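Local coordinates for protein-tyrosine-phosphatase (Shewanella sp., PDB 2Z72) that hydrolyses phosphotyrosine in protein substrates as a cold-active enzyme, probably by means of a two-zinc centre of the calcineurin-like phosphoesterase kind, at residues A[181-186]-A[190-195]; A[9-14]-A[125-130]; A[208-213]-A[258-263]; A[246-249]-A[253-256]. All blocks are in the same frame, centred on the assembly; numbering follows the deposited sequence.

Contact 1. Residues A[181-186]-A[190-195]. Unlike the reference sequence in segment 181-186: S182 (reference Gly).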
loop_
_atom_site.group_PDB
_atom_site.type_symbol
_atom_site.label_atom_id
_atom_site.label_comp_id
_atom_site.label_asym_id
_atom_site.label_seq_id
_atom_site.Cartn_x
_atom_site.Cartn_y
_atom_site.Cartn_z
ATOM N N TYR A 181 2.837 -2.564 15.364
ATOM C CA TYR A 181 3.221 -1.744 14.186
ATOM C C TYR A 181 3.488 -0.306 14.578
ATOM O O TYR A 181 3.345 0.614 13.766
ATOM C CB TYR A 181 2.119 -1.805 13.080
ATOM C CG TYR A 181 1.930 -3.254 12.633
ATOM C CD1 TYR A 181 2.850 -3.834 11.766
ATOM C CD2 TYR A 181 0.923 -4.061 13.094
ATOM C CE1 TYR A 181 2.737 -5.159 11.366
ATOM C CE2 TYR A 181 0.786 -5.356 12.728
ATOM C CZ TYR A 181 1.682 -5.917 11.852
ATOM O OH TYR A 181 1.534 -7.225 11.461
ATOM N N SER A 182 3.870 -0.095 15.835
ATOM C CA SER A 182 4.148 1.253 16.354
ATOM C C SER A 182 5.477 1.781 15.860
ATOM O O SER A 182 6.244 1.122 15.137
ATOM C CB SER A 182 4.063 1.173 17.882
ATOM O OG SER A 182 5.140 0.363 18.326
ATOM N N ALA A 183 5.786 3.016 16.280
ATOM C CA ALA A 183 7.027 3.652 15.852
ATOM C C ALA A 183 8.288 3.004 16.357
ATOM O O ALA A 183 9.398 3.334 15.902
ATOM C CB ALA A 183 6.998 5.110 16.278
ATOM N N ASP A 184 8.202 2.084 17.307
ATOM C CA ASP A 184 9.322 1.337 17.808
ATOM C C ASP A 184 9.645 0.117 16.933
ATOM O O ASP A 184 10.655 -0.546 17.167
ATOM C CB ASP A 184 9.081 0.803 19.244
ATOM C CG ASP A 184 7.820 -0.009 19.352
ATOM O OD1 ASP A 184 7.841 -1.118 19.917
ATOM O OD2 ASP A 184 6.737 0.442 18.905
ATOM N N THR A 185 8.764 -0.168 15.981
ATOM C CA THR A 185 8.892 -1.331 15.172
ATOM C C THR A 185 9.466 -1.001 13.800
ATOM O O THR A 185 9.219 0.101 13.249
ATOM C CB THR A 185 7.554 -2.106 14.985
ATOM O OG1 THR A 185 6.700 -1.392 14.123
ATOM C CG2 THR A 185 6.901 -2.379 16.359
ATOM N N GLU A 186 10.187 -1.929 13.200
ATOM C CA GLU A 186 10.732 -1.762 11.866
ATOM C C GLU A 186 9.649 -1.448 10.843
ATOM O O GLU A 186 9.751 -0.476 10.067
ATOM C CB GLU A 186 11.499 -3.010 11.445
ATOM C CG GLU A 186 12.209 -2.914 10.104
ATOM C CD GLU A 186 13.361 -1.941 10.072
ATOM O OE1 GLU A 186 13.786 -1.546 8.965
ATOM O OE2 GLU A 186 13.818 -1.499 11.141
ATOM N N TRP A 190 8.989 2.081 8.780
ATOM C CA TRP A 190 8.885 2.055 7.328
ATOM C C TRP A 190 7.581 2.661 6.874
ATOM O O TRP A 190 7.545 3.571 5.996
ATOM C CB TRP A 190 9.029 0.649 6.877
ATOM C CG TRP A 190 8.886 0.304 5.441
ATOM C CD1 TRP A 190 9.599 0.684 4.352
ATOM C CD2 TRP A 190 7.922 -0.646 4.936
ATOM N NE1 TRP A 190 9.156 0.080 3.204
ATOM C CE2 TRP A 190 8.128 -0.739 3.553
ATOM C CE3 TRP A 190 6.924 -1.386 5.524
ATOM C CZ2 TRP A 190 7.359 -1.575 2.732
ATOM C CZ3 TRP A 190 6.164 -2.223 4.722
ATOM C CH2 TRP A 190 6.381 -2.311 3.355
ATOM N N LEU A 191 6.444 2.256 7.428
ATOM C CA LEU A 191 5.153 2.790 7.033
ATOM C C LEU A 191 5.063 4.274 7.307
ATOM O O LEU A 191 4.476 5.010 6.515
ATOM C CB LEU A 191 4.027 2.059 7.751
ATOM C CG LEU A 191 3.831 0.593 7.347
ATOM C CD1 LEU A 191 2.867 -0.071 8.309
ATOM C CD2 LEU A 191 3.333 0.469 5.899
ATOM N N ARG A 192 5.607 4.761 8.426
ATOM C CA ARG A 192 5.543 6.167 8.791
ATOM C C ARG A 192 6.385 7.071 7.887
ATOM O O ARG A 192 6.281 8.273 7.986
ATOM C CB ARG A 192 5.889 6.339 10.261
ATOM C CG ARG A 192 4.712 5.943 11.170
ATOM C CD ARG A 192 5.161 5.832 12.614
ATOM N NE ARG A 192 4.079 5.483 13.504
ATOM C CZ ARG A 192 3.615 4.254 13.693
ATOM N NH1 ARG A 192 2.617 4.072 14.552
ATOM N NH2 ARG A 192 4.127 3.246 13.051
ATOM N N SER A 193 7.199 6.482 7.001
ATOM C CA SER A 193 7.935 7.219 6.006
ATOM C C SER A 193 7.144 7.444 4.707
ATOM O O SER A 193 7.574 8.205 3.856
ATOM C CB SER A 193 9.286 6.624 5.694
ATOM O OG SER A 193 9.143 5.461 4.902
ATOM N N LYS A 194 6.028 6.723 4.559
ATOM C CA LYS A 194 5.344 6.668 3.275
ATOM C C LYS A 194 4.444 7.862 3.013
ATOM O O LYS A 194 3.987 8.559 3.904
ATOM C CB LYS A 194 4.583 5.331 3.181
ATOM C CG LYS A 194 5.492 4.112 3.236
ATOM C CD LYS A 194 6.632 4.112 2.226
ATOM C CE LYS A 194 7.515 2.904 2.269
ATOM N NZ LYS A 194 8.668 3.084 1.331
ATOM N N ASN A 195 4.253 8.084 1.706
ATOM C CA ASN A 195 3.291 9.044 1.192
ATOM C C ASN A 195 1.902 8.431 1.189
ATOM O O ASN A 195 1.690 7.220 1.302
ATOM C CB ASN A 195 3.683 9.494 -0.212
ATOM C CG ASN A 195 4.949 10.320 -0.208
ATOM O OD1 ASN A 195 5.026 11.286 0.556
ATOM N ND2 ASN A 195 5.944 9.966 -0.992
#
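R192 reaches back from the last turn of helix 186-192 to the loop that leads into the same helix, and its NH2 donates to the backbone O of Y181 at 2.8 Å. The bond is nearly straight, 168° at the hydrogen, and the oxygen lies in the guanidinium plane, at the edge of the group. One face of the guanidinium rests on the peptide of S182 and A183, with A183 N 3.6 Å from CZ of R192. The A183 methyl lies beside NE. An extended chain from CG to NE (chi2 168°, chi3 179°) carries the group this far across. Further round the helix, W190 N closes a regular helical bond on E186 O at 3.0 Å.

The loop that receives the arginine is braced by its own hydrogen bonds. S182 to T185 form a type I turn, and S182 O accepts from both T185 N and T185 OG1, the latter at 2.7 Å. T185 is the N-cap of the helix, its hydroxyl also bonding to G188 N. Outside the two segments, NH1 of R192 also forms a salt bridge with D233, and NH2 a second hydrogen bond with G188 O. With an in-plane carbonyl, a carboxylate and a peptide laid over one face, the guanidinium is fixed in rotation, and its positive charge is probably well stabilised although it is partly exposed.

Contact 2. Residues A[9-14]-A[125-130]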
loop_
_atom_site.group_PDB
_atom_site.type_symbol
_atom_site.label_atom_id
_atom_site.label_comp_id
_atom_site.label_asym_id
_atom_site.label_seq_id
_atom_site.Cartn_x
_atom_site.Cartn_y
_atom_site.Cartn_z
ATOM N N ASP A 9 3.353 -17.007 12.494
ATOM C CA ASP A 9 3.128 -15.605 12.122
ATOM C C ASP A 9 4.354 -14.790 12.511
ATOM O O ASP A 9 4.987 -15.057 13.531
ATOM C CB ASP A 9 1.907 -15.072 12.812
ATOM C CG ASP A 9 1.560 -13.624 12.511
ATOM O OD1 ASP A 9 1.053 -12.990 13.450
ATOM O OD2 ASP A 9 1.786 -13.182 11.363
ATOM N N GLY A 10 4.641 -13.786 11.742
ATOM C CA GLY A 10 5.757 -12.878 12.012
ATOM C C GLY A 10 6.744 -12.801 10.898
ATOM O O GLY A 10 6.499 -13.293 9.788
ATOM N N PRO A 11 7.907 -12.190 11.129
ATOM C CA PRO A 11 8.295 -11.637 12.407
ATOM C C PRO A 11 7.745 -10.244 12.657
ATOM O O PRO A 11 7.376 -9.516 11.725
ATOM C CB PRO A 11 9.816 -11.563 12.224
ATOM C CG PRO A 11 10.034 -11.284 10.767
ATOM C CD PRO A 11 8.949 -12.094 10.088
ATOM N N TYR A 12 7.673 -9.899 13.938
ATOM C CA TYR A 12 7.428 -8.550 14.413
ATOM C C TYR A 12 8.782 -8.047 14.939
ATOM O O TYR A 12 9.310 -8.589 15.895
ATOM C CB TYR A 12 6.392 -8.571 15.523
ATOM C CG TYR A 12 5.041 -9.080 15.065
ATOM C CD1 TYR A 12 4.699 -10.429 15.107
ATOM C CD2 TYR A 12 4.087 -8.213 14.530
ATOM C CE1 TYR A 12 3.455 -10.875 14.692
ATOM C CE2 TYR A 12 2.885 -8.660 14.117
ATOM C CZ TYR A 12 2.561 -9.987 14.168
ATOM O OH TYR A 12 1.308 -10.371 13.724
ATOM N N VAL A 13 9.359 -7.039 14.264
ATOM C CA VAL A 13 10.705 -6.596 14.539
ATOM C C VAL A 13 10.695 -5.248 15.232
ATOM O O VAL A 13 10.041 -4.318 14.802
ATOM C CB VAL A 13 11.544 -6.536 13.228
ATOM C CG1 VAL A 13 12.900 -5.924 13.494
ATOM C CG2 VAL A 13 11.675 -7.892 12.578
ATOM N N ILE A 14 11.421 -5.202 16.357
ATOM C CA ILE A 14 11.641 -3.953 17.114
ATOM C C ILE A 14 12.973 -3.404 16.690
ATOM O O ILE A 14 13.963 -4.145 16.694
ATOM C CB ILE A 14 11.728 -4.340 18.628
ATOM C CG1 ILE A 14 10.475 -5.074 19.062
ATOM C CG2 ILE A 14 12.136 -3.153 19.438
ATOM C CD1 ILE A 14 9.186 -4.414 18.760
ATOM N N VAL A 125 2.746 -10.242 3.255
ATOM C CA VAL A 125 2.663 -9.119 2.337
ATOM C C VAL A 125 3.583 -8.017 2.741
ATOM O O VAL A 125 4.321 -7.443 1.895
ATOM C CB VAL A 125 1.222 -8.605 2.174
ATOM C CG1 VAL A 125 1.233 -7.435 1.186
ATOM C CG2 VAL A 125 0.299 -9.698 1.668
ATOM N N LEU A 126 3.593 -7.640 4.024
ATOM C CA LEU A 126 4.418 -6.523 4.455
ATOM C C LEU A 126 5.879 -6.762 4.191
ATOM O O LEU A 126 6.591 -5.912 3.623
ATOM C CB LEU A 126 4.145 -6.247 5.947
ATOM C CG LEU A 126 2.791 -5.617 6.295
ATOM C CD1 LEU A 126 2.553 -5.710 7.780
ATOM C CD2 LEU A 126 2.704 -4.150 5.880
ATOM N N TRP A 127 6.389 -7.930 4.602
ATOM C CA TRP A 127 7.820 -8.176 4.429
ATOM C C TRP A 127 8.179 -8.353 2.960
ATOM O O TRP A 127 9.308 -8.023 2.576
ATOM C CB TRP A 127 8.301 -9.354 5.293
ATOM C CG TRP A 127 8.338 -9.026 6.743
ATOM C CD1 TRP A 127 7.570 -9.496 7.747
ATOM C CD2 TRP A 127 9.253 -8.077 7.338
ATOM N NE1 TRP A 127 7.937 -8.922 8.924
ATOM C CE2 TRP A 127 8.968 -8.052 8.718
ATOM C CE3 TRP A 127 10.298 -7.260 6.862
ATOM C CZ2 TRP A 127 9.664 -7.244 9.605
ATOM C CZ3 TRP A 127 10.984 -6.460 7.746
ATOM C CH2 TRP A 127 10.675 -6.452 9.100
ATOM N N PHE A 128 7.292 -8.908 2.156
ATOM C CA PHE A 128 7.512 -8.996 0.747
ATOM C C PHE A 128 7.627 -7.593 0.161
ATOM O O PHE A 128 8.544 -7.335 -0.635
ATOM C CB PHE A 128 6.380 -9.779 0.069
ATOM C CG PHE A 128 6.430 -9.714 -1.441
ATOM C CD1 PHE A 128 7.367 -10.409 -2.173
ATOM C CD2 PHE A 128 5.520 -8.932 -2.109
ATOM C CE1 PHE A 128 7.412 -10.324 -3.550
ATOM C CE2 PHE A 128 5.566 -8.844 -3.497
ATOM C CZ PHE A 128 6.495 -9.558 -4.229
ATOM N N MET A 129 6.725 -6.708 0.520
ATOM C CA MET A 129 6.755 -5.338 -0.037
ATOM C C MET A 129 7.965 -4.570 0.452
ATOM O O MET A 129 8.480 -3.736 -0.312
ATOM C CB MET A 129 5.446 -4.632 0.254
ATOM C CG MET A 129 4.231 -5.156 -0.491
ATOM S SD MET A 129 4.427 -5.235 -2.277
ATOM C CE MET A 129 4.664 -3.502 -2.633
ATOM N N TYR A 130 8.423 -4.820 1.676
ATOM C CA TYR A 130 9.640 -4.195 2.197
ATOM C C TYR A 130 10.830 -4.623 1.337
ATOM O O TYR A 130 11.641 -3.827 0.878
ATOM C CB TYR A 130 9.744 -4.592 3.638
ATOM C CG TYR A 130 10.909 -4.075 4.455
ATOM C CD1 TYR A 130 12.175 -4.617 4.307
ATOM C CD2 TYR A 130 10.771 -3.075 5.390
ATOM C CE1 TYR A 130 13.260 -4.173 5.040
ATOM C CE2 TYR A 130 11.823 -2.631 6.171
ATOM C CZ TYR A 130 13.063 -3.200 5.986
ATOM O OH TYR A 130 14.176 -2.822 6.737
#
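An edge strand, 8-14, of the N-terminal three-stranded antiparallel sheet packs here on helix 122-138, and the indole of W127 makes the joint. NE1 of W127 donates to the backbone O of P11 at 2.9 Å. The hydrogen angle is 159° and the oxygen lies close to the plane of the indole, so the carbonyl is met by the pyrrole edge. The ring of P11, a residue entered through a cis peptide, stands above the indole plane near the pyrrole nitrogen, with P11 CD 3.5 Å from W127 NE1. The six-membered part of the indole extends along the strand to V13, whose CG2 packs 3.6 Å from CZ2. With CG of W127 anti to its carbonyl carbon (chi1 -72°), the indole leaves the helix toward the strand and bridges the 10.0 Å between the two axes.

On the helix, W127 also lies over the ring of Y130, with CZ3 of W127 above the centre of one face. The strand and helix axes run at 56° to each other. On the strand's far side from helix 122-138, Y12 packs on Y166 and A169 of helix 166-172, and its OH bonds to D9 OD1 at 2.6 Å. Strand 22-27 pairs with 8-14 along its length and supplies W25 and A23 against P11 and V13, while F128 turns from the helix to helix 83-92.

Contact 3. Residues A[208-213]-A[258-263]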
loop_
_atom_site.group_PDB
_atom_site.type_symbol
_atom_site.label_atom_id
_atom_site.label_comp_id
_atom_site.label_asym_id
_atom_site.label_seq_id
_atom_site.Cartn_x
_atom_site.Cartn_y
_atom_site.Cartn_z
ATOM N N GLY A 208 -8.356 6.351 -1.962
ATOM C CA GLY A 208 -9.794 6.561 -2.099
ATOM C C GLY A 208 -10.163 7.446 -3.257
ATOM O O GLY A 208 -10.836 7.047 -4.220
ATOM N N GLY A 209 -9.710 8.702 -3.192
ATOM C CA GLY A 209 -9.971 9.682 -4.256
ATOM C C GLY A 209 -9.940 11.059 -3.662
ATOM O O GLY A 209 -9.956 11.272 -2.489
ATOM N N ILE A 210 -9.909 12.077 -4.580
ATOM C CA ILE A 210 -9.849 13.469 -4.193
ATOM C C ILE A 210 -11.219 14.094 -4.477
ATOM O O ILE A 210 -11.679 14.111 -5.610
ATOM C CB ILE A 210 -8.711 14.198 -4.927
ATOM C CG1 ILE A 210 -7.381 13.459 -4.866
ATOM C CG2 ILE A 210 -8.616 15.651 -4.411
ATOM C CD1 ILE A 210 -6.786 13.370 -3.478
ATOM N N SER A 211 -11.807 14.621 -3.425
ATOM C CA SER A 211 -13.067 15.345 -3.450
ATOM C C SER A 211 -12.820 16.839 -3.663
ATOM O O SER A 211 -11.706 17.333 -3.515
ATOM C CB SER A 211 -13.863 15.124 -2.194
ATOM O OG SER A 211 -13.136 15.709 -1.089
ATOM N N SER A 212 -13.866 17.558 -3.985
ATOM C CA SER A 212 -13.759 19.002 -4.252
ATOM C C SER A 212 -13.346 19.757 -3.009
ATOM O O SER A 212 -12.776 20.866 -3.082
ATOM C CB SER A 212 -15.098 19.501 -4.798
ATOM O OG SER A 212 -15.165 19.061 -6.170
ATOM N N GLU A 213 -13.564 19.182 -1.833
ATOM C CA GLU A 213 -13.093 19.821 -0.551
ATOM C C GLU A 213 -11.596 20.004 -0.534
ATOM O O GLU A 213 -11.124 20.942 0.128
ATOM C CB GLU A 213 -13.608 19.016 0.653
ATOM C CG GLU A 213 -13.225 19.539 2.018
ATOM C CD GLU A 213 -13.955 18.939 3.187
ATOM O OE1 GLU A 213 -14.750 18.029 2.913
ATOM O OE2 GLU A 213 -13.604 19.342 4.344
ATOM N N ARG A 258 -15.256 7.844 -1.701
ATOM C CA ARG A 258 -15.750 6.936 -2.695
ATOM C C ARG A 258 -16.591 7.601 -3.781
ATOM O O ARG A 258 -17.302 6.941 -4.526
ATOM C CB ARG A 258 -16.603 5.775 -2.113
ATOM C CG ARG A 258 -15.749 4.912 -1.232
ATOM C CD ARG A 258 -16.502 3.635 -0.966
ATOM N NE ARG A 258 -15.994 2.905 0.136
ATOM C CZ ARG A 258 -15.216 1.914 0.317
ATOM N NH1 ARG A 258 -14.812 1.263 1.433
ATOM N NH2 ARG A 258 -14.686 1.391 -0.791
ATOM N N GLY A 259 -16.498 8.922 -3.863
ATOM C CA GLY A 259 -17.343 9.693 -4.754
ATOM C C GLY A 259 -17.166 9.284 -6.199
ATOM O O GLY A 259 -18.117 9.410 -7.004
ATOM N N TYR A 260 -15.968 8.859 -6.646
ATOM C CA TYR A 260 -15.783 8.518 -8.074
ATOM C C TYR A 260 -16.662 7.323 -8.481
ATOM O O TYR A 260 -16.917 7.143 -9.661
ATOM C CB TYR A 260 -14.331 8.213 -8.424
ATOM C CG TYR A 260 -13.369 9.327 -8.136
ATOM C CD1 TYR A 260 -13.795 10.660 -8.035
ATOM C CD2 TYR A 260 -12.031 9.088 -7.985
ATOM C CE1 TYR A 260 -12.875 11.678 -7.776
ATOM C CE2 TYR A 260 -11.126 10.100 -7.740
ATOM C CZ TYR A 260 -11.536 11.394 -7.624
ATOM O OH TYR A 260 -10.610 12.368 -7.358
ATOM N N PHE A 261 -17.130 6.557 -7.501
ATOM C CA PHE A 261 -17.952 5.375 -7.705
ATOM C C PHE A 261 -19.411 5.589 -7.449
ATOM O O PHE A 261 -20.220 4.651 -7.518
ATOM C CB PHE A 261 -17.394 4.228 -6.834
ATOM C CG PHE A 261 -15.972 3.908 -7.194
ATOM C CD1 PHE A 261 -14.924 4.497 -6.484
ATOM C CD2 PHE A 261 -15.689 3.064 -8.233
ATOM C CE1 PHE A 261 -13.634 4.229 -6.885
ATOM C CE2 PHE A 261 -14.410 2.786 -8.576
ATOM C CZ PHE A 261 -13.359 3.375 -7.906
ATOM N N SER A 262 -19.788 6.804 -7.144
ATOM C CA SER A 262 -21.142 7.235 -6.940
ATOM C C SER A 262 -21.841 7.401 -8.283
ATOM O O SER A 262 -21.298 7.946 -9.231
ATOM C CB SER A 262 -21.218 8.528 -6.119
ATOM O OG SER A 262 -22.553 9.003 -6.039
ATOM N N GLU A 263 -23.072 6.897 -8.378
ATOM C CA GLU A 263 -23.798 7.021 -9.607
ATOM C C GLU A 263 -24.160 8.479 -9.940
ATOM O O GLU A 263 -24.543 8.749 -11.075
ATOM C CB GLU A 263 -25.158 6.272 -9.580
ATOM C CG GLU A 263 -25.187 5.035 -10.421
ATOM C CD GLU A 263 -26.516 4.366 -10.719
ATOM O OE1 GLU A 263 -26.771 4.198 -11.931
ATOM O OE2 GLU A 263 -27.182 4.012 -9.750
HETATM O O HOH W 1 -13.561 7.912 -5.067
#
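G208 begins the contact through its carbonyl: a water donates to G208 O and accepts from Y260 N, each at 3.0 Å, joining the two backbones where the direct distance is too long for a bond. G209 follows, with its CA 3.7 Å from CE2 of Y260. The phenol ring lies so close to this CA that a side chain here would collide with it, and the backbone angles of G209 (phi 153°, psi 168°) are themselves those of a glycine.

I210 then receives the end of the tyrosine. Its N donates to Y260 OH at 2.9 Å with a hydrogen angle of 146°, and its O stands 2.7 Å from the same hydroxyl, which is thus held close against both backbone polar atoms of one residue. CB of I210 also packs 3.6 Å from Y260 OH. The phenol reaches the segment because CG of Y260 is anti to the carbonyl carbon and the ring is directed from the 3-10 turn 259-261 past G209 to the backbone of I210. Just before helix 212-216, S211 OG bonds to N252 O.

Apolar side chains also pack on the tyrosine: I282 and V284 of strand 281-284, L270 and I273 of helix 267-277, and F265. G208 directly follows the zinc ligand H207 at the end of strand 203-206. This His-Gly-Gly sequence, in which the chain leaves a metal-binding histidine through two glycines, is consistent with the metal-ligand loops of calcineurin-like phosphoesterases.

Contact 4. Residues A[246-249]-A[253-256]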
loop_
_atom_site.group_PDB
_atom_site.type_symbol
_atom_site.label_atom_id
_atom_site.label_comp_id
_atom_site.label_asym_id
_atom_site.label_seq_id
_atom_site.Cartn_x
_atom_site.Cartn_y
_atom_site.Cartn_z
ATOM N N ASN A 246 -9.355 16.318 10.239
ATOM C CA ASN A 246 -10.629 15.614 10.141
ATOM C C ASN A 246 -10.968 15.306 8.688
ATOM O O ASN A 246 -11.314 14.205 8.297
ATOM C CB ASN A 246 -11.675 16.468 10.843
ATOM C CG ASN A 246 -13.021 15.780 10.926
ATOM O OD1 ASN A 246 -13.466 15.168 9.942
ATOM N ND2 ASN A 246 -13.691 15.851 12.066
ATOM N N PHE A 247 -10.795 16.319 7.843
ATOM C CA PHE A 247 -10.932 16.112 6.381
ATOM C C PHE A 247 -10.021 15.020 5.880
ATOM O O PHE A 247 -10.421 14.089 5.209
ATOM C CB PHE A 247 -10.617 17.399 5.602
ATOM C CG PHE A 247 -10.548 17.134 4.127
ATOM C CD1 PHE A 247 -9.373 17.351 3.419
ATOM C CD2 PHE A 247 -11.622 16.630 3.442
ATOM C CE1 PHE A 247 -9.281 17.066 2.087
ATOM C CE2 PHE A 247 -11.573 16.361 2.093
ATOM C CZ PHE A 247 -10.404 16.551 1.413
ATOM N N LEU A 248 -8.722 15.129 6.166
ATOM C CA LEU A 248 -7.732 14.229 5.624
ATOM C C LEU A 248 -7.942 12.790 6.044
ATOM O O LEU A 248 -7.671 11.868 5.264
ATOM C CB LEU A 248 -6.306 14.712 5.972
ATOM C CG LEU A 248 -5.830 15.974 5.257
ATOM C CD1 LEU A 248 -4.487 16.420 5.853
ATOM C CD2 LEU A 248 -5.719 15.690 3.767
ATOM N N PHE A 249 -8.354 12.583 7.298
ATOM C CA PHE A 249 -8.406 11.230 7.824
ATOM C C PHE A 249 -9.743 10.557 7.716
ATOM O O PHE A 249 -9.795 9.310 7.884
ATOM C CB PHE A 249 -7.966 11.215 9.306
ATOM C CG PHE A 249 -6.452 11.190 9.446
ATOM C CD1 PHE A 249 -5.664 12.300 9.341
ATOM C CD2 PHE A 249 -5.811 9.984 9.650
ATOM C CE1 PHE A 249 -4.274 12.263 9.456
ATOM C CE2 PHE A 249 -4.440 9.954 9.798
ATOM C CZ PHE A 249 -3.674 11.069 9.670
ATOM N N GLY A 253 -12.144 12.387 2.645
ATOM C CA GLY A 253 -10.756 12.649 2.384
ATOM C C GLY A 253 -10.092 11.607 1.503
ATOM O O GLY A 253 -10.727 10.646 1.020
ATOM N N PRO A 254 -8.815 11.840 1.218
ATOM C CA PRO A 254 -8.156 11.017 0.218
ATOM C C PRO A 254 -8.144 9.520 0.439
ATOM O O PRO A 254 -8.031 8.798 -0.563
ATOM C CB PRO A 254 -6.715 11.593 0.258
ATOM C CG PRO A 254 -6.889 13.056 0.597
ATOM C CD PRO A 254 -8.068 13.078 1.558
ATOM N N THR A 255 -8.189 9.044 1.677
ATOM C CA THR A 255 -8.114 7.613 1.912
ATOM C C THR A 255 -9.454 6.926 2.149
ATOM O O THR A 255 -9.488 5.705 2.171
ATOM C CB THR A 255 -7.182 7.296 3.085
ATOM O OG1 THR A 255 -7.675 7.964 4.233
ATOM C CG2 THR A 255 -5.760 7.724 2.778
ATOM N N TRP A 256 -10.548 7.680 2.175
ATOM C CA TRP A 256 -11.882 7.085 2.324
ATOM C C TRP A 256 -12.841 7.452 1.224
ATOM O O TRP A 256 -13.861 6.784 1.057
ATOM C CB TRP A 256 -12.498 7.492 3.657
ATOM C CG TRP A 256 -11.950 6.843 4.862
ATOM C CD1 TRP A 256 -10.867 7.238 5.615
ATOM C CD2 TRP A 256 -12.432 5.668 5.485
ATOM N NE1 TRP A 256 -10.665 6.406 6.663
ATOM C CE2 TRP A 256 -11.616 5.408 6.619
ATOM C CE3 TRP A 256 -13.482 4.791 5.258
ATOM C CZ2 TRP A 256 -11.818 4.329 7.472
ATOM C CZ3 TRP A 256 -13.680 3.726 6.088
ATOM C CH2 TRP A 256 -12.854 3.485 7.194
HETATM O O HOH W 2 -8.315 7.099 8.408
#
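G253 packs against F247 at the end of helix 243-249, where the chain turns back in the loop that brings W256 to the two-zinc site of this calcineurin-like phosphoesterase. The close part of the contact centres on this glycine. Its CA lies over one face of the F247 ring, 4.2 Å from the centroid and 28° off the normal, in a CH-pi contact. The same CA approaches F247 O at 3.2 Å in a CA-H...O contact. A side chain at this position would run into the carbonyls of F247 and L248, and its absence allows the loop to lie against the helix backbone. F247 meets the glycine because CG is anti to its backbone N (chi1 171°). P254 continues the packing: its CD touches L248 CD2 at 4.1 Å, and the proline ring stands at about a right angle to the F247 side chain. W214 and Y228 also touch the proline, and Y228 OH bonds to L248 O.

Toward W256 the contact becomes looser and partly water-mediated. No direct hydrogen bond joins the two segments anywhere, and T255, whose OG1 bonds to Q152, comes no closer than 4.0 Å to L248 O. The indole, partly exposed and in touch with N149, a zinc ligand, and with M153, has CD1 only 3.3 Å from F249 O. Its NE1 is poorly angled for that carbonyl, and a water in the plane of the indole takes the hydrogen instead, accepting from W256 NE1 at 3.0 Å while donating to F249 O at 2.7 Å.

In the fold
Along the chain, contact 2 ties the N-terminal strand 8-14 to helix 122-138, contact 1 follows at helix 186-192, and contact 4 falls between the two segments of contact 3. Contacts 1 and 2, with centres about 12 Å apart, meet directly: E186 bonds through its side chain to Y130 and through its backbone N to V13, so strand and helices form one cluster. Contacts 3 and 4, with centres about 11 Å apart, share P254 O, which probably receives both G208 N and G209 N, close to the zinc ions. Contacts 2 and 3, centres about 32 Å apart, lie across the chain's centre, one joining the N-terminal sheet to helix 122-138, the other beside the metal site.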